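Local coordinates for methyl-coenzyme M reductase I beta subunit (Methanosarcina barkeri, PDB 1E6Y), which is a subunit of the F430-dependent enzyme that cleaves methyl-coenzyme M with coenzyme B to release methane, the final step of methanogenesis, at residues E[34-37]-E[38-42]; E[122-125]-E[126-129]; E[327-330]-E[331-335]; E[343-346]-E[347-350]. All blocks are in the same frame, centred on the assembly; numbering follows the deposited sequence.

Contact 1: E[34-37]-E[38-42]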
# COMPACT_ATOMS: atom_id res chain seq x y z
N ILE E 34 -15.88 -26.95 8.72
CA ILE E 34 -16.23 -25.55 8.94
C ILE E 34 -15.33 -24.61 8.13
O ILE E 34 -15.81 -23.69 7.49
CB ILE E 34 -16.16 -25.19 10.45
CG1 ILE E 34 -17.34 -25.83 11.19
CG2 ILE E 34 -16.20 -23.67 10.65
CD1 ILE E 34 -17.23 -25.77 12.69
N ILE E 35 -14.03 -24.90 8.11
CA ILE E 35 -13.07 -24.11 7.34
C ILE E 35 -13.34 -24.22 5.84
O ILE E 35 -13.42 -23.21 5.14
CB ILE E 35 -11.62 -24.55 7.65
CG1 ILE E 35 -11.27 -24.18 9.09
CG2 ILE E 35 -10.64 -23.89 6.68
CD1 ILE E 35 -10.04 -24.90 9.62
N MET E 36 -13.54 -25.45 5.36
CA MET E 36 -13.84 -25.68 3.95
C MET E 36 -15.12 -24.96 3.51
O MET E 36 -15.14 -24.33 2.46
CB MET E 36 -13.97 -27.18 3.68
CG MET E 36 -14.43 -27.52 2.27
SD MET E 36 -13.35 -26.87 0.96
CE MET E 36 -11.96 -28.00 1.09
N ASP E 37 -16.17 -25.07 4.31
CA ASP E 37 -17.44 -24.41 3.99
C ASP E 37 -17.31 -22.89 4.03
O ASP E 37 -17.93 -22.19 3.23
CB ASP E 37 -18.54 -24.87 4.95
CG ASP E 37 -19.03 -26.27 4.65
OD1 ASP E 37 -18.58 -26.88 3.65
OD2 ASP E 37 -19.87 -26.78 5.42
N THR E 38 -16.49 -22.39 4.95
CA THR E 38 -16.21 -20.96 5.03
C THR E 38 -15.43 -20.50 3.81
O THR E 38 -15.73 -19.46 3.22
CB THR E 38 -15.40 -20.64 6.30
OG1 THR E 38 -16.16 -21.04 7.46
CG2 THR E 38 -15.11 -19.15 6.40
N LYS E 39 -14.47 -21.31 3.38
CA LYS E 39 -13.67 -20.99 2.20
C LYS E 39 -14.49 -21.01 0.92
O LYS E 39 -14.36 -20.12 0.08
CB LYS E 39 -12.49 -21.96 2.07
CG LYS E 39 -11.41 -21.77 3.13
CD LYS E 39 -10.30 -22.81 2.98
CE LYS E 39 -9.47 -22.57 1.73
NZ LYS E 39 -8.33 -23.53 1.64
N ARG E 40 -15.37 -22.01 0.78
CA ARG E 40 -15.99 -22.25 -0.53
C ARG E 40 -17.32 -21.56 -0.71
O ARG E 40 -17.94 -21.66 -1.79
CB ARG E 40 -16.16 -23.77 -0.71
CG ARG E 40 -17.34 -24.35 0.06
CD ARG E 40 -17.28 -25.88 0.07
NE ARG E 40 -18.37 -26.52 0.76
CZ ARG E 40 -19.48 -27.06 0.27
NH1 ARG E 40 -19.73 -27.09 -1.04
NH2 ARG E 40 -20.38 -27.63 1.08
N SER E 41 -17.77 -20.81 0.28
CA SER E 41 -19.11 -20.23 0.25
C SER E 41 -19.15 -18.71 0.21
O SER E 41 -18.37 -18.04 0.88
CB SER E 41 -19.93 -20.71 1.44
OG SER E 41 -19.97 -22.12 1.51
N VAL E 42 -20.07 -18.16 -0.59
CA VAL E 42 -20.36 -16.73 -0.59
C VAL E 42 -21.86 -16.46 -0.61
O VAL E 42 -22.66 -17.33 -0.94
CB VAL E 42 -19.71 -15.99 -1.80
CG1 VAL E 42 -18.19 -16.11 -1.74
CG2 VAL E 42 -20.25 -16.54 -3.12
O HOH W 1 -21.01 -29.07 4.10
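Ile34, Ile35 and Met36 pass their carbonyls to Thr38, Lys39 and Arg40 in three successive helical i to i+4 bonds, the one from Lys39 N to Ile35 O measuring 2.8 Å. Side-chain hydroxyls add two more bonds to this backbone. Thr38 OG1 donates to Ile34 O at 2.7 Å from above the carbonyl plane, while Thr38 N reaches the same oxygen from the other face; OG1 lies anti to the carbonyl carbon (chi1 -60°), folded back over the preceding turn. Ser41 OG bonds to Asp37 O, also at 2.7 Å, but in the carbonyl plane and on a lone pair. These residues join helix 29-40 directly to strand 41-45, an inner strand of a four-stranded antiparallel sheet, and backbone bonds of Arg40 with Ser112 and Val42 with Ile110 tie the junction to strand 107-111 and the residue after it. Asp37 and Arg40 lie side by side in a salt bridge that is side-on and one-sided: NE reaches Asp37 OD1 at 2.9 Å with a nearly straight N-H (164°), and NH2 reaches that same oxygen at 3.2 Å. The oxygen sits in the guanidinium plane, yet the carboxylate is turned 51° against it. The other carboxylate oxygen, OD2, takes a water at 2.9 Å, and Arg40 NH1 goes to Ser112 O and Asp96 O. The Met36 and Arg40 side chains cross at about a right angle, Met36 CG 4.0 Å from Arg40 CD. Lys39 runs alongside Ile35, its CD 3.9 Å from Ile35 CG2, and carries NZ to Gly120 O of the second subunit.

Contact 2: E[122-125]-E[126-129]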
# COMPACT_ATOMS: atom_id res chain seq x y z
N ASP E 122 -5.94 -20.35 -2.51
CA ASP E 122 -6.66 -19.84 -1.36
C ASP E 122 -8.17 -20.04 -1.47
O ASP E 122 -8.63 -21.15 -1.73
CB ASP E 122 -6.29 -18.36 -1.10
CG ASP E 122 -6.43 -17.49 -2.35
OD1 ASP E 122 -5.40 -17.28 -3.04
OD2 ASP E 122 -7.51 -16.92 -2.58
N PHE E 123 -8.95 -18.98 -1.25
CA PHE E 123 -10.39 -19.11 -1.10
C PHE E 123 -11.21 -18.20 -2.02
O PHE E 123 -12.44 -18.24 -1.99
CB PHE E 123 -10.79 -18.84 0.36
CG PHE E 123 -10.21 -17.57 0.92
CD1 PHE E 123 -10.90 -16.36 0.81
CD2 PHE E 123 -8.96 -17.57 1.53
CE1 PHE E 123 -10.35 -15.18 1.31
CE2 PHE E 123 -8.41 -16.40 2.03
CZ PHE E 123 -9.10 -15.20 1.92
N MET E 124 -10.54 -17.39 -2.83
CA MET E 124 -11.25 -16.39 -3.63
C MET E 124 -12.04 -16.97 -4.80
O MET E 124 -12.90 -16.28 -5.36
CB MET E 124 -10.28 -15.31 -4.13
CG MET E 124 -9.82 -14.33 -3.06
SD MET E 124 -11.11 -13.78 -1.91
CE MET E 124 -12.20 -12.89 -3.02
N SER E 125 -11.81 -18.24 -5.14
CA SER E 125 -12.59 -18.88 -6.19
C SER E 125 -14.08 -18.91 -5.87
O SER E 125 -14.91 -18.81 -6.78
CB SER E 125 -12.08 -20.31 -6.47
OG SER E 125 -12.30 -21.17 -5.36
N ALA E 126 -14.43 -18.97 -4.59
CA ALA E 126 -15.84 -18.93 -4.18
C ALA E 126 -16.50 -17.62 -4.62
O ALA E 126 -17.65 -17.62 -5.07
CB ALA E 126 -15.96 -19.10 -2.68
N THR E 127 -15.76 -16.52 -4.50
CA THR E 127 -16.26 -15.20 -4.87
C THR E 127 -16.26 -15.00 -6.38
O THR E 127 -17.26 -14.57 -6.95
CB THR E 127 -15.42 -14.09 -4.22
OG1 THR E 127 -15.56 -14.16 -2.79
CG2 THR E 127 -15.87 -12.71 -4.69
N THR E 128 -15.15 -15.32 -7.02
CA THR E 128 -15.00 -15.05 -8.45
C THR E 128 -15.89 -15.96 -9.30
O THR E 128 -16.54 -15.50 -10.23
CB THR E 128 -13.54 -15.20 -8.91
OG1 THR E 128 -13.07 -16.52 -8.60
CG2 THR E 128 -12.66 -14.18 -8.21
N VAL E 129 -15.95 -17.24 -8.94
CA VAL E 129 -16.83 -18.19 -9.63
C VAL E 129 -18.30 -17.89 -9.33
O VAL E 129 -19.13 -17.88 -10.23
CB VAL E 129 -16.51 -19.65 -9.24
CG1 VAL E 129 -17.51 -20.60 -9.89
CG2 VAL E 129 -15.10 -20.01 -9.68
O HOH W 2 -14.20 -16.13 -1.36
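A single water spans the contact between Phe123 and Thr127, donating to Phe123 O at 2.8 Å and also hydrogen-bonded to Thr127 OG1. The same water lies in the plane of the Phe123 ring, at its edge. Phe123 O further receives a weak bond from Ala126 N. One residue on, Met124 O faces two backbone donors: Thr128 N comes nearly straight at 3.0 Å (N-H to acceptor angle 170°), and Thr127 N adds a weak bond. The Met124 chain, bent at chi2 and chi3, lies beside Thr127 and points the same way, which sets its CE 3.6 Å from Thr127 CB. Val129 N bonds to Ser125 O at 2.9 Å, and Val129 CG2 packs tightly on that oxygen at 3.1 Å. In Thr128 the hydroxyl stands between the backbone N and the carbonyl carbon (chi1 58°), leaving OG1 3.4 Å from Ser125 CA; its hydrogen-bond partner is Glu221 O of the second subunit. Asp122 takes no direct part across the contact but shapes the approach. Its OD2 accepts from Met124 N at 3.1 Å, on the anti side, somewhat out of the carboxylate plane, and more weakly from Phe123 N, while OD1 bonds to Ser187 OG of the second subunit. Packing of Asp122 on its own copy in that subunit places the segment at the interface between the two beta chains. The Asx turn of Asp122 to Met124 thus leads directly into the first turn of helix 125-141.

Contact 3: E[327-330]-E[331-335]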
# COMPACT_ATOMS: atom_id res chain seq x y z
N THR E 327 -13.29 -5.64 30.33
CA THR E 327 -13.36 -6.95 30.97
C THR E 327 -12.09 -7.76 30.72
O THR E 327 -11.51 -8.31 31.65
CB THR E 327 -14.57 -7.77 30.46
OG1 THR E 327 -15.79 -7.10 30.82
CG2 THR E 327 -14.57 -9.15 31.08
N LEU E 328 -11.65 -7.80 29.47
CA LEU E 328 -10.43 -8.51 29.09
C LEU E 328 -9.20 -7.91 29.76
O LEU E 328 -8.31 -8.63 30.20
CB LEU E 328 -10.26 -8.49 27.57
CG LEU E 328 -10.87 -9.64 26.75
CD1 LEU E 328 -12.31 -9.89 27.17
CD2 LEU E 328 -10.79 -9.30 25.26
N LEU E 329 -9.19 -6.58 29.88
CA LEU E 329 -8.09 -5.87 30.54
C LEU E 329 -8.07 -6.20 32.03
O LEU E 329 -7.10 -6.75 32.55
CB LEU E 329 -8.24 -4.36 30.34
CG LEU E 329 -6.99 -3.47 30.37
CD1 LEU E 329 -7.40 -2.05 30.02
CD2 LEU E 329 -6.30 -3.51 31.73
N TYR E 330 -9.18 -5.91 32.70
CA TYR E 330 -9.20 -5.94 34.15
C TYR E 330 -9.32 -7.31 34.78
O TYR E 330 -8.76 -7.54 35.84
CB TYR E 330 -10.29 -4.99 34.68
CG TYR E 330 -9.88 -3.55 34.50
CD1 TYR E 330 -10.47 -2.77 33.51
CD2 TYR E 330 -8.74 -3.06 35.13
CE1 TYR E 330 -9.92 -1.54 33.15
CE2 TYR E 330 -8.19 -1.85 34.77
CZ TYR E 330 -8.77 -1.09 33.77
OH TYR E 330 -8.13 0.05 33.34
N PHE E 331 -9.93 -8.26 34.07
CA PHE E 331 -9.94 -9.63 34.57
C PHE E 331 -8.50 -10.11 34.76
O PHE E 331 -8.14 -10.65 35.81
CB PHE E 331 -10.67 -10.60 33.63
CG PHE E 331 -10.50 -12.04 34.01
CD1 PHE E 331 -11.19 -12.57 35.10
CD2 PHE E 331 -9.52 -12.82 33.41
CE1 PHE E 331 -10.89 -13.83 35.61
CE2 PHE E 331 -9.21 -14.09 33.90
CZ PHE E 331 -9.89 -14.60 35.01
N ASN E 332 -7.68 -9.88 33.73
CA ASN E 332 -6.31 -10.36 33.73
C ASN E 332 -5.39 -9.52 34.60
O ASN E 332 -4.53 -10.06 35.30
CB ASN E 332 -5.79 -10.42 32.29
CG ASN E 332 -6.36 -11.59 31.53
OD1 ASN E 332 -6.03 -12.74 31.81
ND2 ASN E 332 -7.33 -11.32 30.66
N ASP E 333 -5.59 -8.21 34.57
CA ASP E 333 -4.86 -7.29 35.44
C ASP E 333 -5.08 -7.65 36.91
O ASP E 333 -4.13 -7.87 37.65
CB ASP E 333 -5.33 -5.85 35.17
CG ASP E 333 -4.41 -4.79 35.78
OD1 ASP E 333 -3.41 -5.14 36.43
OD2 ASP E 333 -4.71 -3.60 35.60
N ILE E 334 -6.35 -7.78 37.30
CA ILE E 334 -6.71 -8.07 38.68
C ILE E 334 -6.34 -9.50 39.08
O ILE E 334 -5.95 -9.75 40.22
CB ILE E 334 -8.22 -7.84 38.93
CG1 ILE E 334 -8.59 -6.38 38.65
CG2 ILE E 334 -8.57 -8.16 40.38
CD1 ILE E 334 -10.08 -6.13 38.64
N LEU E 335 -6.40 -10.42 38.11
CA LEU E 335 -5.97 -11.80 38.34
C LEU E 335 -4.50 -11.86 38.72
O LEU E 335 -4.11 -12.61 39.62
CB LEU E 335 -6.21 -12.66 37.09
CG LEU E 335 -5.82 -14.14 37.18
CD1 LEU E 335 -6.68 -14.83 38.23
CD2 LEU E 335 -5.99 -14.80 35.83
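Tyr330 and Asp333 lie side by side and point the same way, the carboxylate plane turned 28° from that of the ring. Asp333 OD2 approaches the ring obliquely, 4.0 Å from Tyr330 CE2, and Leu329 CD2 rests over one ring face, offset toward the rim. Asp333 gets there because its CG is anti to the backbone N (chi1 -167°), which lays the carboxylate back along the preceding turn. Ile334, one turn after Tyr330, packs on its backbone and CB: CG1 lies 3.0 Å from Tyr330 O, and CD1 meets Tyr330 CB at 4.1 Å. Asn332, on a different side of helix 323-339, turns its amide back so that ND2 donates to Leu328 O at 2.9 Å, almost straight (170°), with the donor in the carbonyl plane. ND2 also bonds to Thr307 OG1 in helix 296-318, while OD1 accepts from Cys344 N. The backbone is held by Phe331 N to Thr327 O and Ile334 N to Tyr330 O (2.8 Å). The polar ends reach the gamma subunit: Tyr330 OH bonds to its Thr116, and Asp333 OD2 to its Tyr103. With Lys337 in a salt bridge to OD1 and a basic side chain of another protein chain at OD2, the buried carboxylate of Asp333 probably keeps its negative charge.

Contact 4: E[343-346]-E[347-350]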
# COMPACT_ATOMS: atom_id res chain seq x y z
N GLY E 343 -1.27 -13.15 33.61
CA GLY E 343 -2.60 -13.28 33.04
C GLY E 343 -2.58 -14.07 31.75
O GLY E 343 -1.52 -14.55 31.31
N CYS E 344 -3.74 -14.20 31.12
CA CYS E 344 -3.88 -15.01 29.91
C CYS E 344 -2.97 -14.51 28.79
O CYS E 344 -2.86 -13.30 28.56
CB CYS E 344 -5.32 -15.02 29.43
SG CYS E 344 -5.59 -16.12 28.03
N ASP E 345 -2.27 -15.45 28.17
CA ASP E 345 -1.31 -15.15 27.10
C ASP E 345 -0.16 -14.29 27.62
O ASP E 345 0.49 -13.57 26.85
CB ASP E 345 -2.02 -14.46 25.93
CG ASP E 345 -1.50 -14.90 24.57
OD1 ASP E 345 -0.58 -15.74 24.50
OD2 ASP E 345 -2.02 -14.40 23.55
N TYR E 346 0.09 -14.38 28.92
CA TYR E 346 1.24 -13.76 29.57
C TYR E 346 1.32 -12.26 29.33
O TYR E 346 2.40 -11.69 29.12
CB TYR E 346 2.53 -14.47 29.13
CG TYR E 346 2.39 -15.97 29.13
CD1 TYR E 346 2.02 -16.65 30.29
CD2 TYR E 346 2.44 -16.69 27.93
CE1 TYR E 346 1.68 -17.99 30.26
CE2 TYR E 346 2.11 -18.04 27.89
CZ TYR E 346 1.72 -18.68 29.05
OH TYR E 346 1.33 -20.00 29.02
N GLY E 347 0.16 -11.61 29.44
CA GLY E 347 0.09 -10.17 29.27
C GLY E 347 -0.59 -9.75 27.98
O GLY E 347 -1.08 -8.62 27.89
N LYS E 348 -0.67 -10.64 27.00
CA LYS E 348 -1.12 -10.26 25.66
C LYS E 348 -2.62 -10.08 25.53
O LYS E 348 -3.08 -9.32 24.68
CB LYS E 348 -0.61 -11.26 24.61
CG LYS E 348 0.91 -11.28 24.48
CD LYS E 348 1.35 -11.34 23.03
CE LYS E 348 1.32 -12.76 22.49
NZ LYS E 348 2.56 -13.51 22.83
N VAL E 349 -3.41 -10.76 26.36
CA VAL E 349 -4.84 -10.49 26.39
C VAL E 349 -5.09 -9.13 27.04
O VAL E 349 -5.84 -8.32 26.52
CB VAL E 349 -5.63 -11.58 27.15
CG1 VAL E 349 -7.09 -11.16 27.29
CG2 VAL E 349 -5.55 -12.90 26.39
N GLU E 350 -4.39 -8.87 28.14
CA GLU E 350 -4.46 -7.56 28.80
C GLU E 350 -3.99 -6.46 27.86
O GLU E 350 -4.64 -5.43 27.72
CB GLU E 350 -3.61 -7.56 30.06
CG GLU E 350 -3.78 -6.32 30.91
CD GLU E 350 -2.81 -6.26 32.08
OE1 GLU E 350 -2.46 -5.14 32.49
OE2 GLU E 350 -2.42 -7.33 32.60
O HOH W 3 -3.13 -10.92 29.68
O HOH W 4 3.24 -14.76 25.16
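The N-terminal cap of helix 348-358 is built here, Cys344 and Asp345 closing back on Lys348 and Val349 with Gly347 at the N-cap position. Asp345 and Tyr346 are left-handed and Gly347 also has positive phi (109°), which turns the chain; this is a conformation that glycine takes readily, as it has no CB to meet the carbonyl of Tyr346. Lys348 N donates to Asp345 O at 3.2 Å, from well above the carbonyl plane (70° out of it). Val349 N reaches Cys344 O only weakly, at 3.4 Å. A water also links that end, donating to Cys344 O at 2.6 Å and accepting from Glu350 N. Beside it the apolar part forms: Cys344 SG, anti to its own amide nitrogen (chi1 -175°), touches Val349 CG2 at 3.6 Å, and the same methyl lies 3.9 Å from Asp345 CB. Asp345 and Lys348 cross obliquely, the carboxylate meeting the aliphatic part of the lysine, with OD2 3.6 Å from Lys348 CB. Their charges stop short of a salt bridge, because the bent lysine chain leaves NZ 4.2 Å from Asp345 OD1. Both ends have stronger partners: Asp345 OD1 pairs with Arg383 and OD2 bonds to Ser382, while Lys348 NZ makes a salt bridge to an acidic side chain of another protein chain and donates to a water. The helix start thus places opposite charges close together but commits each to a different neighbour, and any direct attraction between them is probably a secondary effect.

How the contacts relate
All four contacts are local and largely buried, yet they form two distant groups on opposite sides of the chain's centre. Contacts 1 and 2, in the N-terminal domain, touch where Ala126 CB packs on the backbone of Lys39 and Arg40 and Val42 meets Thr127; both also face the second beta subunit. Contacts 3 and 4, in the C-terminal domain, belong to consecutive helices, 323-339 and 348-358, stitched by a probable hydrogen bond from Cys344 N to Asn332 OD1. These two face the gamma subunit and another protein chain. Contact 1 alone holds an internal salt bridge; contacts 2 and 4 shape helix starts with waters, and contact 3 lies within a helix.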